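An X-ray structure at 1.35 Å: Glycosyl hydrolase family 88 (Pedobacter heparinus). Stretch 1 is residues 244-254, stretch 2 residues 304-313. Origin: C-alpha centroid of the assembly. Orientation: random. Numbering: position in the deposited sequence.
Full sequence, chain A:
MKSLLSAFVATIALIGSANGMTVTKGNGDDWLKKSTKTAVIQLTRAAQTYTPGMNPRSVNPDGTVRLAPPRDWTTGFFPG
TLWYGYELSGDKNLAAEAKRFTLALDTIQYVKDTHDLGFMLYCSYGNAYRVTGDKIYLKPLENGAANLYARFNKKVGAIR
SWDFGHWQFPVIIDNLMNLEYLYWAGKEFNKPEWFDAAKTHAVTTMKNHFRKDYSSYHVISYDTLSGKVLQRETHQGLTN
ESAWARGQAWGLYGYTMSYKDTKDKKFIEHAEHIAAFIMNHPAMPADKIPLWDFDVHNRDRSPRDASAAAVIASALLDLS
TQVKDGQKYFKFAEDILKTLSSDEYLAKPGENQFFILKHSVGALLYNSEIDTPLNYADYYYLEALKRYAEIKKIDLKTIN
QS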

ATOM      1  N   TRP A 244     -10.001  -4.825 -10.640  1.00  8.93           N
ATOM      2  CA  TRP A 244      -9.470  -3.495 -10.360  1.00  8.64           C
ATOM      3  C   TRP A 244      -7.977  -3.636 -10.054  1.00  8.14           C
ATOM      4  O   TRP A 244      -7.617  -4.440  -9.193  1.00  8.40           O
ATOM      5  CB  TRP A 244     -10.265  -2.904  -9.184  1.00  9.06           C
ATOM      6  CG  TRP A 244      -9.707  -1.636  -8.616  1.00  9.29           C
ATOM      7  CD1 TRP A 244      -9.340  -0.511  -9.294  1.00 11.19           C
ATOM      8  CD2 TRP A 244      -9.459  -1.376  -7.222  1.00  9.19           C
ATOM      9  NE1 TRP A 244      -8.895   0.447  -8.395  1.00 10.90           N
ATOM     10  CE2 TRP A 244      -8.946  -0.072  -7.123  1.00 10.31           C
ATOM     11  CE3 TRP A 244      -9.644  -2.120  -6.042  1.00 10.32           C
ATOM     12  CZ2 TRP A 244      -8.599   0.510  -5.892  1.00  9.98           C
ATOM     13  CZ3 TRP A 244      -9.269  -1.560  -4.829  1.00 10.18           C
ATOM     14  CH2 TRP A 244      -8.747  -0.256  -4.766  1.00 10.14           C
ATOM     15  N   ALA A 245      -7.098  -2.905 -10.745  1.00  7.93           N
ATOM     16  CA  ALA A 245      -5.666  -3.258 -10.685  1.00  7.69           C
ATOM     17  C   ALA A 245      -5.061  -3.046  -9.299  1.00  7.35           C
ATOM     18  O   ALA A 245      -4.335  -3.929  -8.800  1.00  8.39           O
ATOM     19  CB  ALA A 245      -4.867  -2.507 -11.735  1.00  8.64           C
ATOM     20  N   ARG A 246      -5.321  -1.905  -8.666  1.00  7.97           N
ATOM     21  CA  ARG A 246      -4.760  -1.679  -7.344  1.00  7.92           C
ATOM     22  C   ARG A 246      -5.309  -2.707  -6.340  1.00  7.34           C
ATOM     23  O   ARG A 246      -4.590  -3.161  -5.464  1.00  7.87           O
ATOM     24  CB  ARG A 246      -4.915  -0.223  -6.883  1.00  8.79           C
ATOM     25  CG  ARG A 246      -4.221   0.029  -5.548  1.00  8.70           C
ATOM     26  CD  ARG A 246      -4.064   1.512  -5.250  1.00  8.90           C
ATOM     27  NE  ARG A 246      -5.329   2.234  -5.093  1.00  8.78           N
ATOM     28  CZ  ARG A 246      -5.857   3.045  -6.018  1.00  8.59           C
ATOM     29  NH1 ARG A 246      -5.285   3.202  -7.211  1.00  8.77           N
ATOM     30  NH2 ARG A 246      -7.000   3.677  -5.767  1.00  9.65           N
ATOM     31  N   GLY A 247      -6.558  -3.111  -6.510  1.00  7.67           N
ATOM     32  CA  GLY A 247      -7.104  -4.178  -5.688  1.00  8.57           C
ATOM     33  C   GLY A 247      -6.373  -5.494  -5.867  1.00  8.52           C
ATOM     34  O   GLY A 247      -6.121  -6.199  -4.885  1.00  8.62           O
ATOM     35  N   GLN A 248      -6.046  -5.845  -7.110  1.00  8.91           N
ATOM     36  CA  GLN A 248      -5.285  -7.075  -7.330  1.00  8.72           C
ATOM     37  C   GLN A 248      -3.936  -6.966  -6.610  1.00  8.13           C
ATOM     38  O   GLN A 248      -3.482  -7.947  -5.993  1.00  9.34           O
ATOM     39  CB  GLN A 248      -5.047  -7.347  -8.820  1.00  9.12           C
ATOM     40  CG  GLN A 248      -6.290  -7.295  -9.718  1.00  9.57           C
ATOM     41  CD  GLN A 248      -7.483  -8.062  -9.133  1.00  8.76           C
ATOM     42  OE1 GLN A 248      -7.479  -9.296  -9.032  1.00  9.41           O
ATOM     43  NE2 GLN A 248      -8.525  -7.326  -8.767  1.00  9.61           N
ATOM     44  N   ALA A 249      -3.321  -5.781  -6.685  1.00  7.93           N
ATOM     45  CA  ALA A 249      -2.043  -5.508  -6.033  1.00  7.38           C
ATOM     46  C   ALA A 249      -2.167  -5.632  -4.509  1.00  7.68           C
ATOM     47  O   ALA A 249      -1.315  -6.266  -3.879  1.00  8.07           O
ATOM     48  CB  ALA A 249      -1.549  -4.125  -6.390  1.00  9.11           C
ATOM     49  N   TRP A 250      -3.212  -5.060  -3.911  1.00  7.88           N
ATOM     50  CA  TRP A 250      -3.385  -5.178  -2.451  1.00  8.15           C
ATOM     51  C   TRP A 250      -3.510  -6.647  -2.053  1.00  8.55           C
ATOM     52  O   TRP A 250      -3.014  -7.047  -1.005  1.00  9.88           O
ATOM     53  CB  TRP A 250      -4.649  -4.482  -2.002  1.00  8.45           C
ATOM     54  CG  TRP A 250      -4.761  -2.987  -2.109  1.00  7.76           C
ATOM     55  CD1 TRP A 250      -5.938  -2.317  -2.372  1.00  8.34           C
ATOM     56  CD2 TRP A 250      -3.775  -1.964  -1.830  1.00  8.57           C
ATOM     57  NE1 TRP A 250      -5.733  -0.965  -2.335  1.00  8.50           N
ATOM     58  CE2 TRP A 250      -4.426  -0.714  -1.981  1.00  8.31           C
ATOM     59  CE3 TRP A 250      -2.403  -1.973  -1.506  1.00  9.41           C
ATOM     60  CZ2 TRP A 250      -3.776   0.521  -1.766  1.00  8.49           C
ATOM     61  CZ3 TRP A 250      -1.745  -0.734  -1.306  1.00  9.82           C
ATOM     62  CH2 TRP A 250      -2.442   0.494  -1.447  1.00  9.10           C
ATOM     63  N   GLY A 251      -4.189  -7.467  -2.866  1.00  8.38           N
ATOM     64  CA  GLY A 251      -4.292  -8.896  -2.601  1.00  8.77           C
ATOM     65  C   GLY A 251      -2.936  -9.579  -2.630  1.00  8.13           C
ATOM     66  O   GLY A 251      -2.585 -10.308  -1.693  1.00  9.57           O
ATOM     67  N   LEU A 252      -2.173  -9.351  -3.698  1.00  8.65           N
ATOM     68  CA  LEU A 252      -0.842  -9.943  -3.803  1.00  9.05           C
ATOM     69  C   LEU A 252       0.014  -9.567  -2.584  1.00  9.19           C
ATOM     70  O   LEU A 252       0.637 -10.424  -1.940  1.00 10.06           O
ATOM     71  CB  LEU A 252      -0.157  -9.468  -5.081  1.00  8.77           C
ATOM     72  CG  LEU A 252       1.276  -9.956  -5.256  1.00  9.45           C
ATOM     73  CD1 LEU A 252       1.363 -11.491  -5.329  1.00 10.88           C
ATOM     74  CD2 LEU A 252       1.910  -9.304  -6.496  1.00 11.69           C
ATOM     75  N   TYR A 253       0.065  -8.272  -2.299  1.00  7.75           N
ATOM     76  CA  TYR A 253       0.856  -7.780  -1.189  1.00  8.11           C
ATOM     77  C   TYR A 253       0.336  -8.356   0.137  1.00  8.33           C
ATOM     78  O   TYR A 253       1.128  -8.773   0.983  1.00  9.32           O
ATOM     79  CB  TYR A 253       0.794  -6.268  -1.188  1.00  8.92           C
ATOM     80  CG  TYR A 253       1.794  -5.542  -0.327  1.00  8.45           C
ATOM     81  CD1 TYR A 253       1.735  -5.617   1.070  1.00  8.28           C
ATOM     82  CD2 TYR A 253       2.777  -4.733  -0.900  1.00  8.83           C
ATOM     83  CE1 TYR A 253       2.610  -4.893   1.873  1.00  9.15           C
ATOM     84  CE2 TYR A 253       3.666  -4.015  -0.108  1.00  9.52           C
ATOM     85  CZ  TYR A 253       3.566  -4.089   1.278  1.00  8.67           C
ATOM     86  OH  TYR A 253       4.414  -3.347   2.068  1.00 10.60           O
ATOM     87  N   GLY A 254      -0.987  -8.347   0.316  1.00  9.04           N
ATOM     88  CA  GLY A 254      -1.620  -8.799   1.549  1.00  9.20           C
ATOM     89  C   GLY A 254      -1.184 -10.221   1.897  1.00  8.98           C
ATOM     90  O   GLY A 254      -0.924 -10.513   3.074  1.00  9.94           O
ATOM     91  N   ARG A 304      -3.055   4.116 -17.216  1.00  9.10           N
ATOM     92  CA  ARG A 304      -2.268   3.214 -16.354  1.00  9.63           C
ATOM     93  C   ARG A 304      -2.358   3.637 -14.896  1.00  9.56           C
ATOM     94  O   ARG A 304      -2.701   4.784 -14.587  1.00 10.93           O
ATOM     95  CB  ARG A 304      -0.791   3.253 -16.761  1.00  9.28           C
ATOM     96  CG  ARG A 304      -0.582   3.006 -18.241  1.00  9.95           C
ATOM     97  CD  ARG A 304      -1.203   1.672 -18.703  1.00 10.21           C
ATOM     98  NE  ARG A 304      -0.705   1.357 -20.035  1.00 10.53           N
ATOM     99  CZ  ARG A 304       0.510   0.854 -20.288  1.00 10.41           C
ATOM    100  NH1 ARG A 304       0.931   0.699 -21.551  1.00 12.09           N
ATOM    101  NH2 ARG A 304       1.325   0.542 -19.288  1.00 11.38           N
ATOM    102  N   ASP A 305      -2.029   2.724 -13.998  1.00  8.71           N
ATOM    103  CA  ASP A 305      -2.038   3.075 -12.585  1.00  7.98           C
ATOM    104  C   ASP A 305      -0.692   2.715 -11.971  1.00  8.56           C
ATOM    105  O   ASP A 305      -0.447   1.545 -11.554  1.00  8.81           O
ATOM    106  CB  ASP A 305      -3.187   2.354 -11.863  1.00  9.43           C
ATOM    107  CG  ASP A 305      -3.267   2.712 -10.391  1.00  9.27           C
ATOM    108  OD1 ASP A 305      -2.699   3.773  -9.997  1.00  9.51           O
ATOM    109  OD2 ASP A 305      -3.900   1.948  -9.618  1.00 10.40           O
ATOM    110  N   ALA A 306       0.175   3.723 -11.885  1.00  8.28           N
ATOM    111  CA  ALA A 306       1.505   3.521 -11.328  1.00  8.68           C
ATOM    112  C   ALA A 306       1.443   2.991  -9.891  1.00  8.27           C
ATOM    113  O   ALA A 306       2.305   2.209  -9.501  1.00  9.08           O
ATOM    114  CB  ALA A 306       2.322   4.798 -11.375  1.00  9.65           C
ATOM    115  N   SER A 307       0.448   3.399  -9.091  1.00  8.33           N
ATOM    116  CA  SER A 307       0.381   2.960  -7.696  1.00  7.84           C
ATOM    117  C   SER A 307       0.244   1.441  -7.633  1.00  8.31           C
ATOM    118  O   SER A 307       0.905   0.785  -6.821  1.00  8.59           O
ATOM    119  CB  SER A 307      -0.757   3.670  -6.955  1.00  8.01           C
ATOM    120  OG  SER A 307      -2.037   3.229  -7.366  1.00  9.03           O
ATOM    121  N   ALA A 308      -0.588   0.864  -8.502  1.00  8.18           N
ATOM    122  CA  ALA A 308      -0.722  -0.592  -8.559  1.00  8.49           C
ATOM    123  C   ALA A 308       0.620  -1.236  -8.913  1.00  8.25           C
ATOM    124  O   ALA A 308       0.986  -2.276  -8.340  1.00  8.78           O
ATOM    125  CB  ALA A 308      -1.805  -1.003  -9.552  1.00  8.87           C
ATOM    126  N   ALA A 309       1.325  -0.674  -9.906  1.00  7.74           N
ATOM    127  CA  ALA A 309       2.643  -1.196 -10.295  1.00  8.20           C
ATOM    128  C   ALA A 309       3.596  -1.179  -9.107  1.00  8.04           C
ATOM    129  O   ALA A 309       4.332  -2.145  -8.910  1.00  8.95           O
ATOM    130  CB  ALA A 309       3.235  -0.398 -11.427  1.00  9.23           C
ATOM    131  N   ALA A 310       3.621  -0.083  -8.339  1.00  8.33           N
ATOM    132  CA  ALA A 310       4.570   0.032  -7.233  1.00  8.95           C
ATOM    133  C   ALA A 310       4.270  -1.009  -6.145  1.00  8.76           C
ATOM    134  O   ALA A 310       5.201  -1.623  -5.594  1.00  9.54           O
ATOM    135  CB  ALA A 310       4.544   1.434  -6.666  1.00  9.60           C
ATOM    136  N   VAL A 311       2.991  -1.200  -5.817  1.00  7.27           N
ATOM    137  CA  VAL A 311       2.575  -2.187  -4.824  1.00  7.88           C
ATOM    138  C   VAL A 311       2.959  -3.584  -5.297  1.00  8.38           C
ATOM    139  O   VAL A 311       3.503  -4.379  -4.526  1.00  9.63           O
ATOM    140  CB  VAL A 311       1.072  -2.054  -4.517  1.00  8.61           C
ATOM    141  CG1 VAL A 311       0.586  -3.199  -3.612  1.00  8.74           C
ATOM    142  CG2 VAL A 311       0.761  -0.691  -3.879  1.00  8.82           C
ATOM    143  N   ILE A 312       2.706  -3.874  -6.575  1.00  7.85           N
ATOM    144  CA  ILE A 312       3.077  -5.165  -7.132  1.00  8.03           C
ATOM    145  C   ILE A 312       4.585  -5.386  -7.077  1.00  9.10           C
ATOM    146  O   ILE A 312       5.029  -6.472  -6.687  1.00  9.48           O
ATOM    147  CB  ILE A 312       2.545  -5.332  -8.581  1.00  9.20           C
ATOM    148  CG1 ILE A 312       1.024  -5.504  -8.541  1.00  9.68           C
ATOM    149  CG2 ILE A 312       3.203  -6.517  -9.267  1.00 10.64           C
ATOM    150  CD1 ILE A 312       0.347  -5.218  -9.883  1.00 10.89           C
ATOM    151  N   ALA A 313       5.377  -4.380  -7.471  1.00  9.09           N
ATOM    152  CA  ALA A 313       6.825  -4.522  -7.433  1.00  8.98           C
ATOM    153  C   ALA A 313       7.308  -4.806  -6.002  1.00  9.12           C
ATOM    154  O   ALA A 313       8.114  -5.728  -5.787  1.00  9.82           O
ATOM    155  CB  ALA A 313       7.502  -3.289  -8.002  1.00 10.43           C
TER
HETATM  156  O   HOH W   1      -6.067   0.526 -10.167  1.00  9.04           O

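The strongest polar link between the stretches is the salt bridge from Arg-246 to Asp-305, with NH1 of Arg-246 3.0 Å from OD2 of Asp-305. The carboxylate oxygen lies at the edge of the guanidinium, near its plane, but the N-H...acceptor angle is only 123°, so the hydrogen bond within the bridge is weak, although the opposite charges remain in close contact. The same nitrogen also donates to Ser-307: NH1 of Arg-246 is 3.3 Å from OG of Ser-307, at an angle of 135°. Arg-246 reaches both partners although its CA-to-CB bond points sideways to the other stretch. Its chi1 and chi2 are t, extending the chain, and a p value at chi3 turns the end so that the guanidinium comes nearer. The charged end suits this place because the guanidinium brings N-H donors to a carboxylate and a hydroxyl; the acceptors themselves are not remote, since CB of Arg-246 is already 3.6 Å from OD2 of Asp-305.

The acceptors are themselves held in position. Asp-305 is the N-cap of helix 306-313, and its OD1 accepts a weak capping bond from N of Ser-307 at 3.3 Å. OG of Ser-307, with chi1 in p, donates to OD1 of Asp-305 at 2.8 Å. The two carboxylate oxygens thus have distinct partners here: OD1 serves the start of its own helix, while OD2 faces Arg-246. A water adds a second route between the same residues, accepting from N of Arg-246 at 3.0 Å and donating to OD2 of Asp-305 at 2.6 Å. It therefore ties a backbone amide in the first turn of helix 245-254 to the cap of the other helix. All three residues are buried, which makes these pairings the more valuable.

Beyond this polar end, the helices run nearly parallel, with 15° between their directions and 8.4 Å between their axes at closest approach. Small residues permit such spacing. CA atoms of Arg-246 and Ala-308 are 4.4 Å apart, and CB of Ala-308 sits 3.7 Å from N of Arg-246 and 4.1 Å from CB of Ala-245. One turn later, Ala-249 also points toward its neighbour: its CB lies 3.7 Å from O of Ala-308 and 3.6 Å from CG1 of Ile-312. Methyl groups let the backbones approach while still covering one another.

Val-311 has the largest covered area, 98 Å² of the 470 Å² buried on both sides. With chi1 in t, it points toward the first helix and spreads its methyls among three residues: CG1 is 3.6 Å from CB of Ala-249 and 3.8 Å from CD2 of Tyr-253, while CG2 is 3.6 Å from CZ3 of Trp-250. The Trp-250 CA-to-CB bond points away, yet the long indole brings its end back to this contact. Tyr-253 presents its ring edge to O of Val-311, with CD2 3.7 Å from that oxygen. Looser packing completes the seam where CD2 of Leu-252 meets CG2 of Ile-312 at 4.1 Å.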